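Local atomic coordinates of peroxide stress regulator PerR, FUR family (Streptococcus pyogenes, PDB entry 4LMY), a protein that probably binds DNA as a dimeric, metal-dependent regulator of the peroxide stress response, of the FUR family. Residues Q40-P45 with E124-T129; V102-C107 with P145-K150; R21-R26 with V74-V79; K49-L54 with P59-A64. All blocks are in the same frame, centred on the assembly; numbering follows the deposited sequence.

Contact 1 of 4, residues Q40-P45 with E124-T129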
loop_
_atom_site.group_PDB
_atom_site.type_symbol
_atom_site.label_atom_id
_atom_site.label_comp_id
_atom_site.label_asym_id
_atom_site.label_seq_id
_atom_site.Cartn_x
_atom_site.Cartn_y
_atom_site.Cartn_z
ATOM N N GLN B 40 -0.472 2.882 16.240
ATOM C CA GLN B 40 -0.699 4.291 15.941
ATOM C C GLN B 40 0.566 5.135 16.053
ATOM O O GLN B 40 0.622 6.244 15.521
ATOM C CB GLN B 40 -1.780 4.870 16.855
ATOM C CG GLN B 40 -3.156 4.266 16.656
ATOM C CD GLN B 40 -4.259 5.146 17.206
ATOM O OE1 GLN B 40 -4.000 6.098 17.943
ATOM N NE2 GLN B 40 -5.497 4.839 16.843
ATOM N N SER B 41 1.574 4.616 16.749
ATOM C CA SER B 41 2.787 5.388 17.006
ATOM C C SER B 41 3.537 5.748 15.726
ATOM O O SER B 41 3.864 4.884 14.912
ATOM C CB SER B 41 3.714 4.657 17.978
ATOM O OG SER B 41 4.778 5.504 18.383
ATOM N N THR B 42 3.805 7.039 15.566
ATOM C CA THR B 42 4.488 7.551 14.386
ATOM C C THR B 42 5.947 7.817 14.705
ATOM O O THR B 42 6.595 8.669 14.095
ATOM C CB THR B 42 3.828 8.836 13.897
ATOM O OG1 THR B 42 3.802 9.794 14.961
ATOM C CG2 THR B 42 2.409 8.544 13.459
ATOM N N GLU B 43 6.450 7.078 15.683
ATOM C CA GLU B 43 7.847 7.128 16.064
ATOM C C GLU B 43 8.218 5.759 16.604
ATOM O O GLU B 43 7.454 4.803 16.468
ATOM C CB GLU B 43 8.077 8.213 17.117
ATOM C CG GLU B 43 6.969 8.307 18.150
ATOM C CD GLU B 43 7.248 9.347 19.214
ATOM O OE1 GLU B 43 7.697 10.459 18.866
ATOM O OE2 GLU B 43 7.021 9.047 20.403
ATOM N N HIS B 44 9.391 5.660 17.213
ATOM C CA HIS B 44 9.855 4.391 17.745
ATOM C C HIS B 44 10.091 4.555 19.239
ATOM O O HIS B 44 11.208 4.838 19.669
ATOM C CB HIS B 44 11.125 3.949 17.016
ATOM C CG HIS B 44 11.001 3.988 15.523
ATOM N ND1 HIS B 44 10.985 2.852 14.746
ATOM C CD2 HIS B 44 10.877 5.030 14.666
ATOM C CE1 HIS B 44 10.861 3.189 13.474
ATOM N NE2 HIS B 44 10.793 4.506 13.399
ATOM N N PRO B 45 9.023 4.391 20.035
ATOM C CA PRO B 45 9.062 4.705 21.465
ATOM C C PRO B 45 9.874 3.710 22.280
ATOM O O PRO B 45 9.960 2.530 21.939
ATOM C CB PRO B 45 7.588 4.629 21.872
ATOM C CG PRO B 45 7.003 3.641 20.932
ATOM C CD PRO B 45 7.705 3.878 19.621
ATOM N N GLU B 124 3.442 7.504 5.799
ATOM C CA GLU B 124 3.507 8.595 4.832
ATOM C C GLU B 124 2.337 9.561 4.971
ATOM O O GLU B 124 2.509 10.779 4.859
ATOM C CB GLU B 124 3.577 8.059 3.402
ATOM C CG GLU B 124 4.951 7.558 3.006
ATOM C CD GLU B 124 6.022 8.633 3.107
ATOM O OE1 GLU B 124 5.708 9.830 2.929
ATOM O OE2 GLU B 124 7.188 8.275 3.366
ATOM N N ALA B 125 1.148 9.011 5.206
ATOM C CA ALA B 125 -0.043 9.828 5.399
ATOM C C ALA B 125 0.163 10.793 6.561
ATOM O O ALA B 125 -0.131 11.986 6.454
ATOM C CB ALA B 125 -1.264 8.944 5.648
ATOM N N HIS B 126 0.688 10.277 7.665
ATOM C CA HIS B 126 0.944 11.110 8.833
ATOM C C HIS B 126 1.991 12.178 8.551
ATOM O O HIS B 126 1.793 13.349 8.863
ATOM C CB HIS B 126 1.413 10.262 10.010
ATOM C CG HIS B 126 1.930 11.070 11.155
ATOM N ND1 HIS B 126 1.111 11.842 11.951
ATOM C CD2 HIS B 126 3.188 11.251 11.625
ATOM C CE1 HIS B 126 1.837 12.445 12.874
ATOM N NE2 HIS B 126 3.102 12.098 12.701
ATOM N N GLU B 127 3.109 11.767 7.960
ATOM C CA GLU B 127 4.225 12.683 7.748
ATOM C C GLU B 127 3.843 13.859 6.859
ATOM O O GLU B 127 4.206 15.000 7.145
ATOM C CB GLU B 127 5.430 11.945 7.159
ATOM C CG GLU B 127 6.069 10.954 8.119
ATOM C CD GLU B 127 6.716 11.627 9.311
ATOM O OE1 GLU B 127 7.576 12.511 9.109
ATOM O OE2 GLU B 127 6.362 11.273 10.454
ATOM N N GLN B 128 3.092 13.578 5.798
ATOM C CA GLN B 128 2.787 14.594 4.791
ATOM C C GLN B 128 1.591 15.486 5.122
ATOM O O GLN B 128 1.440 16.563 4.541
ATOM C CB GLN B 128 2.575 13.943 3.422
ATOM C CG GLN B 128 3.808 13.240 2.878
ATOM C CD GLN B 128 3.569 12.632 1.512
ATOM O OE1 GLN B 128 2.974 13.257 0.636
ATOM N NE2 GLN B 128 4.022 11.397 1.330
ATOM N N THR B 129 0.740 15.041 6.043
ATOM C CA THR B 129 -0.490 15.774 6.341
ATOM C C THR B 129 -0.575 16.250 7.787
ATOM O O THR B 129 -1.300 17.197 8.092
ATOM C CB THR B 129 -1.745 14.923 6.048
ATOM O OG1 THR B 129 -1.823 13.843 6.987
ATOM C CG2 THR B 129 -1.712 14.373 4.630
#

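Contact 2 of 4, residues V102-C107 with P145-K150. With ZN (zinc ion), chain F.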
loop_
_atom_site.group_PDB
_atom_site.type_symbol
_atom_site.label_atom_id
_atom_site.label_comp_id
_atom_site.label_asym_id
_atom_site.label_seq_id
_atom_site.Cartn_x
_atom_site.Cartn_y
_atom_site.Cartn_z
ATOM N N VAL B 102 -9.206 -9.507 -1.970
ATOM C CA VAL B 102 -9.289 -9.149 -3.378
ATOM C C VAL B 102 -10.582 -9.743 -3.927
ATOM O O VAL B 102 -10.841 -10.940 -3.782
ATOM C CB VAL B 102 -8.040 -9.589 -4.190
ATOM C CG1 VAL B 102 -7.813 -11.090 -4.099
ATOM C CG2 VAL B 102 -8.167 -9.145 -5.639
ATOM N N VAL B 103 -11.412 -8.895 -4.521
ATOM C CA VAL B 103 -12.739 -9.308 -4.960
ATOM C C VAL B 103 -12.817 -9.353 -6.478
ATOM O O VAL B 103 -12.368 -8.427 -7.150
ATOM C CB VAL B 103 -13.823 -8.339 -4.435
ATOM C CG1 VAL B 103 -15.205 -8.826 -4.827
ATOM C CG2 VAL B 103 -13.711 -8.184 -2.920
ATOM N N CYS B 104 -13.381 -10.428 -7.023
ATOM C CA CYS B 104 -13.511 -10.542 -8.469
ATOM C C CYS B 104 -14.623 -9.641 -8.982
ATOM O O CYS B 104 -15.766 -9.739 -8.538
ATOM C CB CYS B 104 -13.762 -11.987 -8.908
ATOM S SG CYS B 104 -13.841 -12.178 -10.717
ATOM N N GLU B 105 -14.275 -8.766 -9.919
ATOM C CA GLU B 105 -15.222 -7.820 -10.492
ATOM C C GLU B 105 -16.351 -8.531 -11.229
ATOM O O GLU B 105 -17.464 -8.014 -11.320
ATOM C CB GLU B 105 -14.502 -6.881 -11.460
ATOM C CG GLU B 105 -13.300 -6.167 -10.871
ATOM C CD GLU B 105 -13.572 -4.705 -10.590
ATOM O OE1 GLU B 105 -12.651 -3.885 -10.791
ATOM O OE2 GLU B 105 -14.698 -4.377 -10.167
ATOM N N ILE B 106 -16.060 -9.717 -11.752
ATOM C CA ILE B 106 -17.020 -10.454 -12.572
ATOM C C ILE B 106 -17.941 -11.389 -11.781
ATOM O O ILE B 106 -19.159 -11.360 -11.963
ATOM C CB ILE B 106 -16.303 -11.255 -13.682
ATOM C CG1 ILE B 106 -15.522 -10.303 -14.596
ATOM C CG2 ILE B 106 -17.300 -12.078 -14.477
ATOM C CD1 ILE B 106 -14.769 -10.994 -15.716
ATOM N N CYS B 107 -17.368 -12.216 -10.909
ATOM C CA CYS B 107 -18.158 -13.233 -10.213
ATOM C C CYS B 107 -18.330 -12.965 -8.721
ATOM O O CYS B 107 -19.168 -13.589 -8.070
ATOM C CB CYS B 107 -17.568 -14.630 -10.433
ATOM S SG CYS B 107 -16.053 -14.959 -9.502
ATOM N N PRO B 145 -8.694 -16.190 -11.321
ATOM C CA PRO B 145 -8.161 -17.119 -12.326
ATOM C C PRO B 145 -9.248 -17.807 -13.161
ATOM O O PRO B 145 -9.083 -17.947 -14.371
ATOM C CB PRO B 145 -7.400 -18.140 -11.477
ATOM C CG PRO B 145 -6.915 -17.337 -10.309
ATOM C CD PRO B 145 -8.010 -16.338 -10.022
ATOM N N ASP B 146 -10.347 -18.207 -12.529
ATOM C CA ASP B 146 -11.420 -18.891 -13.247
ATOM C C ASP B 146 -12.104 -17.981 -14.264
ATOM O O ASP B 146 -12.451 -18.419 -15.362
ATOM C CB ASP B 146 -12.447 -19.482 -12.276
ATOM C CG ASP B 146 -11.952 -20.753 -11.609
ATOM O OD1 ASP B 146 -10.984 -21.355 -12.118
ATOM O OD2 ASP B 146 -12.537 -21.154 -10.581
ATOM N N CYS B 147 -12.291 -16.715 -13.905
ATOM C CA CYS B 147 -12.932 -15.764 -14.806
ATOM C C CYS B 147 -12.003 -15.335 -15.938
ATOM O O CYS B 147 -12.462 -14.971 -17.018
ATOM C CB CYS B 147 -13.447 -14.541 -14.042
ATOM S SG CYS B 147 -15.029 -14.811 -13.204
ATOM N N GLN B 148 -10.699 -15.377 -15.684
ATOM C CA GLN B 148 -9.714 -15.048 -16.709
ATOM C C GLN B 148 -9.785 -16.042 -17.865
ATOM O O GLN B 148 -9.459 -15.710 -19.002
ATOM C CB GLN B 148 -8.300 -15.038 -16.123
ATOM C CG GLN B 148 -8.049 -13.932 -15.113
ATOM C CD GLN B 148 -6.708 -14.063 -14.415
ATOM O OE1 GLN B 148 -6.626 -13.980 -13.190
ATOM N NE2 GLN B 148 -5.649 -14.261 -15.192
ATOM N N ALA B 149 -10.218 -17.262 -17.563
ATOM C CA ALA B 149 -10.271 -18.329 -18.558
ATOM C C ALA B 149 -11.579 -18.340 -19.344
ATOM O O ALA B 149 -11.708 -19.061 -20.333
ATOM C CB ALA B 149 -10.037 -19.679 -17.900
ATOM N N LYS B 150 -12.548 -17.544 -18.903
ATOM C CA LYS B 150 -13.847 -17.483 -19.570
ATOM C C LYS B 150 -13.941 -16.282 -20.505
ATOM O O LYS B 150 -13.122 -15.366 -20.442
ATOM C CB LYS B 150 -14.980 -17.429 -18.542
ATOM C CG LYS B 150 -15.068 -18.651 -17.642
ATOM C CD LYS B 150 -16.223 -18.528 -16.665
ATOM C CE LYS B 150 -16.415 -19.810 -15.871
ATOM N NZ LYS B 150 -15.250 -20.114 -14.997
HETATM ZN ZN ZN F . -14.324 -14.394 -10.973
#

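Contact 3 of 4, residues R21-R26 with V74-V79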
loop_
_atom_site.group_PDB
_atom_site.type_symbol
_atom_site.label_atom_id
_atom_site.label_comp_id
_atom_site.label_asym_id
_atom_site.label_seq_id
_atom_site.Cartn_x
_atom_site.Cartn_y
_atom_site.Cartn_z
ATOM N N ARG B 21 -4.831 -15.091 19.916
ATOM C CA ARG B 21 -5.881 -16.044 20.269
ATOM C C ARG B 21 -5.494 -17.448 19.827
ATOM O O ARG B 21 -5.684 -18.416 20.565
ATOM C CB ARG B 21 -7.213 -15.667 19.620
ATOM C CG ARG B 21 -7.924 -14.482 20.241
ATOM C CD ARG B 21 -9.333 -14.352 19.681
ATOM N NE ARG B 21 -9.829 -12.982 19.757
ATOM C CZ ARG B 21 -9.900 -12.154 18.721
ATOM N NH1 ARG B 21 -9.517 -12.555 17.514
ATOM N NH2 ARG B 21 -10.363 -10.923 18.890
ATOM N N GLU B 22 -4.955 -17.547 18.614
ATOM C CA GLU B 22 -4.502 -18.822 18.068
ATOM C C GLU B 22 -3.489 -19.493 18.991
ATOM O O GLU B 22 -3.438 -20.719 19.083
ATOM C CB GLU B 22 -3.891 -18.625 16.677
ATOM C CG GLU B 22 -4.908 -18.424 15.566
ATOM C CD GLU B 22 -4.261 -18.082 14.235
ATOM O OE1 GLU B 22 -3.044 -17.794 14.217
ATOM O OE2 GLU B 22 -4.970 -18.102 13.206
ATOM N N LYS B 23 -2.697 -18.680 19.682
ATOM C CA LYS B 23 -1.667 -19.188 20.582
ATOM C C LYS B 23 -2.149 -19.269 22.029
ATOM O O LYS B 23 -1.362 -19.556 22.933
ATOM C CB LYS B 23 -0.419 -18.308 20.510
ATOM C CG LYS B 23 0.104 -18.075 19.104
ATOM C CD LYS B 23 0.494 -19.376 18.430
ATOM C CE LYS B 23 1.808 -19.222 17.684
ATOM N NZ LYS B 23 2.923 -18.904 18.620
ATOM N N HIS B 24 -3.438 -19.010 22.236
ATOM C CA HIS B 24 -4.047 -19.026 23.569
ATOM C C HIS B 24 -3.392 -18.043 24.536
ATOM O O HIS B 24 -3.209 -18.347 25.714
ATOM C CB HIS B 24 -4.037 -20.436 24.167
ATOM C CG HIS B 24 -4.666 -21.471 23.288
ATOM N ND1 HIS B 24 -3.928 -22.333 22.508
ATOM C CD2 HIS B 24 -5.966 -21.781 23.064
ATOM C CE1 HIS B 24 -4.744 -23.131 21.842
ATOM N NE2 HIS B 24 -5.985 -22.817 22.162
ATOM N N ILE B 25 -3.039 -16.866 24.033
ATOM C CA ILE B 25 -2.487 -15.816 24.876
ATOM C C ILE B 25 -3.606 -14.869 25.298
ATOM O O ILE B 25 -4.328 -14.342 24.451
ATOM C CB ILE B 25 -1.383 -15.036 24.145
ATOM C CG1 ILE B 25 -0.248 -15.983 23.743
ATOM C CG2 ILE B 25 -0.862 -13.900 25.013
ATOM C CD1 ILE B 25 0.819 -15.333 22.897
ATOM N N ARG B 26 -3.754 -14.671 26.605
ATOM C CA ARG B 26 -4.838 -13.850 27.143
ATOM C C ARG B 26 -4.778 -12.424 26.614
ATOM O O ARG B 26 -3.714 -11.808 26.565
ATOM C CB ARG B 26 -4.811 -13.841 28.674
ATOM C CG ARG B 26 -5.875 -12.953 29.313
ATOM C CD ARG B 26 -5.851 -13.052 30.833
ATOM N NE ARG B 26 -6.832 -12.167 31.459
ATOM C CZ ARG B 26 -8.078 -12.521 31.761
ATOM N NH1 ARG B 26 -8.503 -13.749 31.496
ATOM N NH2 ARG B 26 -8.899 -11.649 32.329
ATOM N N VAL B 74 7.175 -8.819 20.526
ATOM C CA VAL B 74 8.454 -9.014 19.848
ATOM C C VAL B 74 8.636 -10.475 19.444
ATOM O O VAL B 74 9.029 -10.772 18.315
ATOM C CB VAL B 74 9.643 -8.550 20.721
ATOM C CG1 VAL B 74 10.955 -9.115 20.196
ATOM C CG2 VAL B 74 9.702 -7.031 20.771
ATOM N N ASP B 75 8.331 -11.384 20.366
ATOM C CA ASP B 75 8.469 -12.813 20.104
ATOM C C ASP B 75 7.479 -13.309 19.052
ATOM O O ASP B 75 7.831 -14.120 18.197
ATOM C CB ASP B 75 8.316 -13.620 21.395
ATOM C CG ASP B 75 9.437 -13.359 22.383
ATOM O OD1 ASP B 75 10.430 -12.709 21.998
ATOM O OD2 ASP B 75 9.326 -13.808 23.543
ATOM N N GLU B 76 6.244 -12.819 19.114
ATOM C CA GLU B 76 5.217 -13.233 18.160
ATOM C C GLU B 76 5.386 -12.550 16.801
ATOM O O GLU B 76 4.647 -12.835 15.859
ATOM C CB GLU B 76 3.811 -12.994 18.723
ATOM C CG GLU B 76 3.499 -13.792 19.985
ATOM C CD GLU B 76 3.608 -15.293 19.782
ATOM O OE1 GLU B 76 3.984 -15.996 20.745
ATOM O OE2 GLU B 76 3.309 -15.773 18.669
ATOM N N GLY B 77 6.355 -11.643 16.713
ATOM C CA GLY B 77 6.766 -11.076 15.440
ATOM C C GLY B 77 5.988 -9.872 14.944
ATOM O O GLY B 77 5.852 -9.675 13.736
ATOM N N PHE B 78 5.489 -9.055 15.866
ATOM C CA PHE B 78 4.716 -7.877 15.483
ATOM C C PHE B 78 5.430 -6.569 15.819
ATOM O O PHE B 78 5.030 -5.499 15.359
ATOM C CB PHE B 78 3.328 -7.913 16.125
ATOM C CG PHE B 78 2.511 -9.107 15.727
ATOM C CD1 PHE B 78 2.044 -9.237 14.430
ATOM C CD2 PHE B 78 2.208 -10.098 16.646
ATOM C CE1 PHE B 78 1.292 -10.332 14.056
ATOM C CE2 PHE B 78 1.455 -11.197 16.277
ATOM C CZ PHE B 78 0.997 -11.313 14.979
ATOM N N VAL B 79 6.485 -6.662 16.622
ATOM C CA VAL B 79 7.264 -5.491 17.013
ATOM C C VAL B 79 8.759 -5.807 16.961
ATOM O O VAL B 79 9.184 -6.888 17.366
ATOM C CB VAL B 79 6.872 -4.998 18.432
ATOM C CG1 VAL B 79 7.902 -4.016 18.979
ATOM C CG2 VAL B 79 5.485 -4.365 18.416
#

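Contact 4 of 4, residues K49-L54 with P59-A64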
loop_
_atom_site.group_PDB
_atom_site.type_symbol
_atom_site.label_atom_id
_atom_site.label_comp_id
_atom_site.label_asym_id
_atom_site.label_seq_id
_atom_site.Cartn_x
_atom_site.Cartn_y
_atom_site.Cartn_z
ATOM N N LYS B 49 8.642 5.509 27.395
ATOM C CA LYS B 49 7.715 6.383 26.681
ATOM C C LYS B 49 6.319 5.776 26.627
ATOM O O LYS B 49 5.331 6.451 26.915
ATOM C CB LYS B 49 8.210 6.662 25.260
ATOM C CG LYS B 49 7.214 7.445 24.413
ATOM C CD LYS B 49 7.699 8.856 24.135
ATOM C CE LYS B 49 6.623 9.685 23.449
ATOM N NZ LYS B 49 5.710 10.350 24.422
ATOM N N ILE B 50 6.249 4.501 26.254
ATOM C CA ILE B 50 4.987 3.771 26.240
ATOM C C ILE B 50 4.343 3.830 27.618
ATOM O O ILE B 50 3.163 4.157 27.756
ATOM C CB ILE B 50 5.197 2.293 25.861
ATOM C CG1 ILE B 50 5.860 2.170 24.486
ATOM C CG2 ILE B 50 3.876 1.542 25.899
ATOM C CD1 ILE B 50 6.288 0.759 24.139
ATOM N N TYR B 51 5.139 3.520 28.636
ATOM C CA TYR B 51 4.687 3.541 30.019
ATOM C C TYR B 51 4.131 4.906 30.419
ATOM O O TYR B 51 3.046 4.995 30.987
ATOM C CB TYR B 51 5.837 3.131 30.946
ATOM C CG TYR B 51 5.579 3.379 32.413
ATOM C CD1 TYR B 51 4.509 2.780 33.062
ATOM C CD2 TYR B 51 6.418 4.202 33.153
ATOM C CE1 TYR B 51 4.270 3.005 34.405
ATOM C CE2 TYR B 51 6.190 4.431 34.496
ATOM C CZ TYR B 51 5.114 3.829 35.117
ATOM O OH TYR B 51 4.881 4.053 36.454
ATOM N N ARG B 52 4.872 5.966 30.109
ATOM C CA ARG B 52 4.457 7.319 30.474
ATOM C C ARG B 52 3.192 7.774 29.746
ATOM O O ARG B 52 2.354 8.469 30.324
ATOM C CB ARG B 52 5.592 8.322 30.241
ATOM C CG ARG B 52 6.681 8.283 31.305
ATOM C CD ARG B 52 7.699 9.403 31.119
ATOM N NE ARG B 52 8.654 9.123 30.048
ATOM C CZ ARG B 52 8.569 9.619 28.818
ATOM N NH1 ARG B 52 7.570 10.429 28.492
ATOM N NH2 ARG B 52 9.487 9.307 27.914
ATOM N N ASP B 53 3.053 7.381 28.483
ATOM C CA ASP B 53 1.913 7.807 27.674
ATOM C C ASP B 53 0.611 7.104 28.048
ATOM O O ASP B 53 -0.466 7.691 27.951
ATOM C CB ASP B 53 2.200 7.613 26.183
ATOM C CG ASP B 53 3.131 8.669 25.627
ATOM O OD1 ASP B 53 3.373 9.676 26.325
ATOM O OD2 ASP B 53 3.613 8.498 24.488
ATOM N N LEU B 54 0.710 5.848 28.472
ATOM C CA LEU B 54 -0.479 5.068 28.805
ATOM C C LEU B 54 -0.841 5.143 30.287
ATOM O O LEU B 54 -1.957 4.799 30.676
ATOM C CB LEU B 54 -0.302 3.609 28.373
ATOM C CG LEU B 54 -0.307 3.368 26.863
ATOM C CD1 LEU B 54 0.045 1.924 26.548
ATOM C CD2 LEU B 54 -1.666 3.722 26.288
ATOM N N PRO B 59 -3.725 3.523 35.529
ATOM C CA PRO B 59 -3.028 3.840 36.780
ATOM C C PRO B 59 -2.324 2.625 37.374
ATOM O O PRO B 59 -1.352 2.776 38.114
ATOM C CB PRO B 59 -4.164 4.284 37.710
ATOM C CG PRO B 59 -5.269 4.696 36.798
ATOM C CD PRO B 59 -5.173 3.768 35.631
ATOM N N ASN B 60 -2.815 1.434 37.047
ATOM C CA ASN B 60 -2.252 0.198 37.571
ATOM C C ASN B 60 -1.175 -0.394 36.663
ATOM O O ASN B 60 -0.708 -1.511 36.887
ATOM C CB ASN B 60 -3.363 -0.826 37.822
ATOM C CG ASN B 60 -4.258 -1.028 36.611
ATOM O OD1 ASN B 60 -3.798 -0.991 35.470
ATOM N ND2 ASN B 60 -5.547 -1.234 36.858
ATOM N N MET B 61 -0.794 0.354 35.633
ATOM C CA MET B 61 0.258 -0.083 34.723
ATOM C C MET B 61 1.627 0.253 35.297
ATOM O O MET B 61 1.838 1.346 35.821
ATOM C CB MET B 61 0.097 0.562 33.341
ATOM C CG MET B 61 1.213 0.216 32.361
ATOM S SD MET B 61 1.095 1.086 30.786
ATOM C CE MET B 61 -0.167 0.124 29.958
ATOM N N SER B 62 2.549 -0.698 35.204
ATOM C CA SER B 62 3.926 -0.480 35.620
ATOM C C SER B 62 4.853 -0.662 34.424
ATOM O O SER B 62 4.427 -1.108 33.361
ATOM C CB SER B 62 4.308 -1.460 36.731
ATOM O OG SER B 62 4.337 -2.791 36.243
ATOM N N LEU B 63 6.124 -0.313 34.597
ATOM C CA LEU B 63 7.108 -0.520 33.544
ATOM C C LEU B 63 7.230 -2.014 33.241
ATOM O O LEU B 63 7.416 -2.420 32.092
ATOM C CB LEU B 63 8.462 0.051 33.965
ATOM C CG LEU B 63 9.568 -0.025 32.919
ATOM C CD1 LEU B 63 9.169 0.812 31.703
ATOM C CD2 LEU B 63 10.897 0.432 33.497
ATOM N N ALA B 64 7.116 -2.829 34.286
ATOM C CA ALA B 64 7.173 -4.277 34.134
ATOM C C ALA B 64 6.059 -4.776 33.217
ATOM O O ALA B 64 6.269 -5.680 32.411
ATOM C CB ALA B 64 7.088 -4.951 35.495
#

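Contact 1 of 4, residues Q40-P45 with E124-T129
Thr42 lies over one face of the His126 ring. Its CG2 methyl is 3.5 Å from the ring centroid and 18° off the ring normal, a CH-pi contact. The methyl does not sit over the middle of the ring but is displaced toward the rim, 3.4 Å from His126 CD2. Thr42 CB also approaches CD2, so two carbons of the threonine rest on that part of the imidazole. The two side chains cross at about a right angle. Thr42 OG1 is 3.3 Å from His126 NE2.

The ring reaches the loop because CG of His126 stands anti to the backbone N (chi1 169°), which swings it off the helix toward Thr42. Its other nitrogen, ND1, is hydrogen-bonded to the backbone O of Tyr131, just past the helix end, and this should limit rotation of the ring.

The contact is small and lies at the surface. It joins the loop between helices 29-40 and 47-54 of the winged-helix part to helix 118-129 of the dimerization part. Through Glu124 and Ala125, helix 118-129 also packs on Phe113 of the second subunit, while Pro45 at the loop end packs on helices 29-40 and 47-54.

Contact 2 of 4, residues V102-C107 with P145-K150
Cys104, Cys107 and Cys147 bind one zinc ion through their SG atoms. With Cys144 they form a four-cysteine site built from two CxxC motifs, as in the structural zinc sites of many FUR family proteins. The zinc is 2.3 Å from Cys104 SG and 2.4 Å from Cys147 SG. Cys107 SG completes the set from these two segments.

The sulfurs arrive by different torsions. SG of Cys104 is anti to its backbone N (chi1 -177°), while SG of Cys107 lies between its N and carbonyl carbon (chi1 74°). Both can then turn to the same ion from the strand end and the turn that follows.

Ile106 packs beside the site. Its CG2 is 3.8 Å from Cys147 SG, and its CD1 lies 4.1 Å from Cys147 CB. The same side chain also touches Ile143 and Pro153.

Further out, Cys104 ends strand 98-104 and Cys147 sits in the short helix 145-148, which follows strand 140-143. Glu105 OE1 forms a salt bridge with Arg135 of the second subunit. Ile106 N makes a weak bond to Cys104 SG, and Cys107 N donates to the same sulfur at 3.5 Å, with an N-H...S angle of 169°.

Contact 3 of 4, residues R21-R26 with V74-V79
Two helix ends of the DNA-binding domain meet here, each closed by a Schellman motif. Helix 12-22 ends with His24 at positive phi, and helix 63-75 ends with Gly77 at positive phi. Just before these residues stand Lys23 and Glu76, and their side chains join the two ends.

Lys23 NZ forms a salt bridge with Glu76 and donates a hydrogen bond to OE2 at 3.2 Å. It meets the syn lone pair of OE2. The two chains come from opposite directions. Lys23 folds at chi2, chi3 and chi4 and Glu76 at chi2 (-59°), and this brings NZ and OE2 together.

Ile25 approaches the same carboxylate from its own segment. Its CD1 is 3.9 Å from Glu76 OE1 and 4.2 Å from Glu76 CD. The ammonium lies nearest OE2 and the Ile25 methyl nearest OE1. Glu76 also packs on Leu20 of helix 12-22, and Ile25 touches Leu20 and Val72.

Within the first helix end, His24 N bonds to Arg21 O at 2.9 Å. The side chain of Glu76 is about 10 Å from a bound zinc ion. Glu22 OE2 is hydrogen-bonded to ND1 of His6, and Phe78 meets the His19 ring edge to face; both histidines belong to that zinc site. The pairing is a surface salt bridge between two Schellman-capped helix ends, next to the wing strands of a winged-helix domain.

Contact 4 of 4, residues K49-L54 with P59-A64
Tyr51 and Leu54 of helix 47-54 receive the chain that leads into helix 63-75. The first side chain to enter is Met61. With its CG anti to the backbone N (chi1 176°), an extended chi2 carries SD to Leu54, and the bend at chi3 turns CE back onto it. SD and CE of Met61 each lie 3.8 Å from Leu54 CB. These two side chains cross obliquely. Met61 CG is 4.2 Å from Tyr51 CD1, so the methionine touches both the leucine and the ring.

The backbone of Met61 takes part too. Its O lies in the plane of the Tyr51 ring at the edge, 3.3 Å from CE1. Next comes Ser62, whose CA is 3.7 Å from Tyr51 CE1. Ser62 holds the N-cap position of the following helix, and its OG is hydrogen-bonded to Thr65 OG1.

Leu63 opens that helix. Its N stands over one face of the tyrosine ring, 3.7 Å above the plane and offset toward the rim. Its CD1 reaches back to Tyr51 CB at 4.1 Å.

Beyond the two segments, Met61 touches Thr30 and Val66, and Leu54 touches Ile34. A helix, a short connection and a second helix packed in this way form the helix-turn-helix of a winged-helix domain, with helix 63-75 probably the recognition helix.

Overall arrangement
Contacts 1, 3 and 4 involve the DNA-binding domain, whereas contact 2 is the four-cysteine zinc site, probably structural, at the opposite end of the molecule from contact 4. Contacts 2 and 4 are farthest apart, 49 Å between centres, with the chain's centre between them. Contacts 3 and 4 both use helix 63-75, one at its end and one at its start, 20 Å apart between centres. Contact 4 touches contact 1, where Pro45 packs on Ile50. Contact 1 links this domain to helix 118-129, and like contact 2 it meets the second subunit. The other zinc site, bound by histidines and Asn15, lies near contact 3, about 10 Å from the side chain of Glu76.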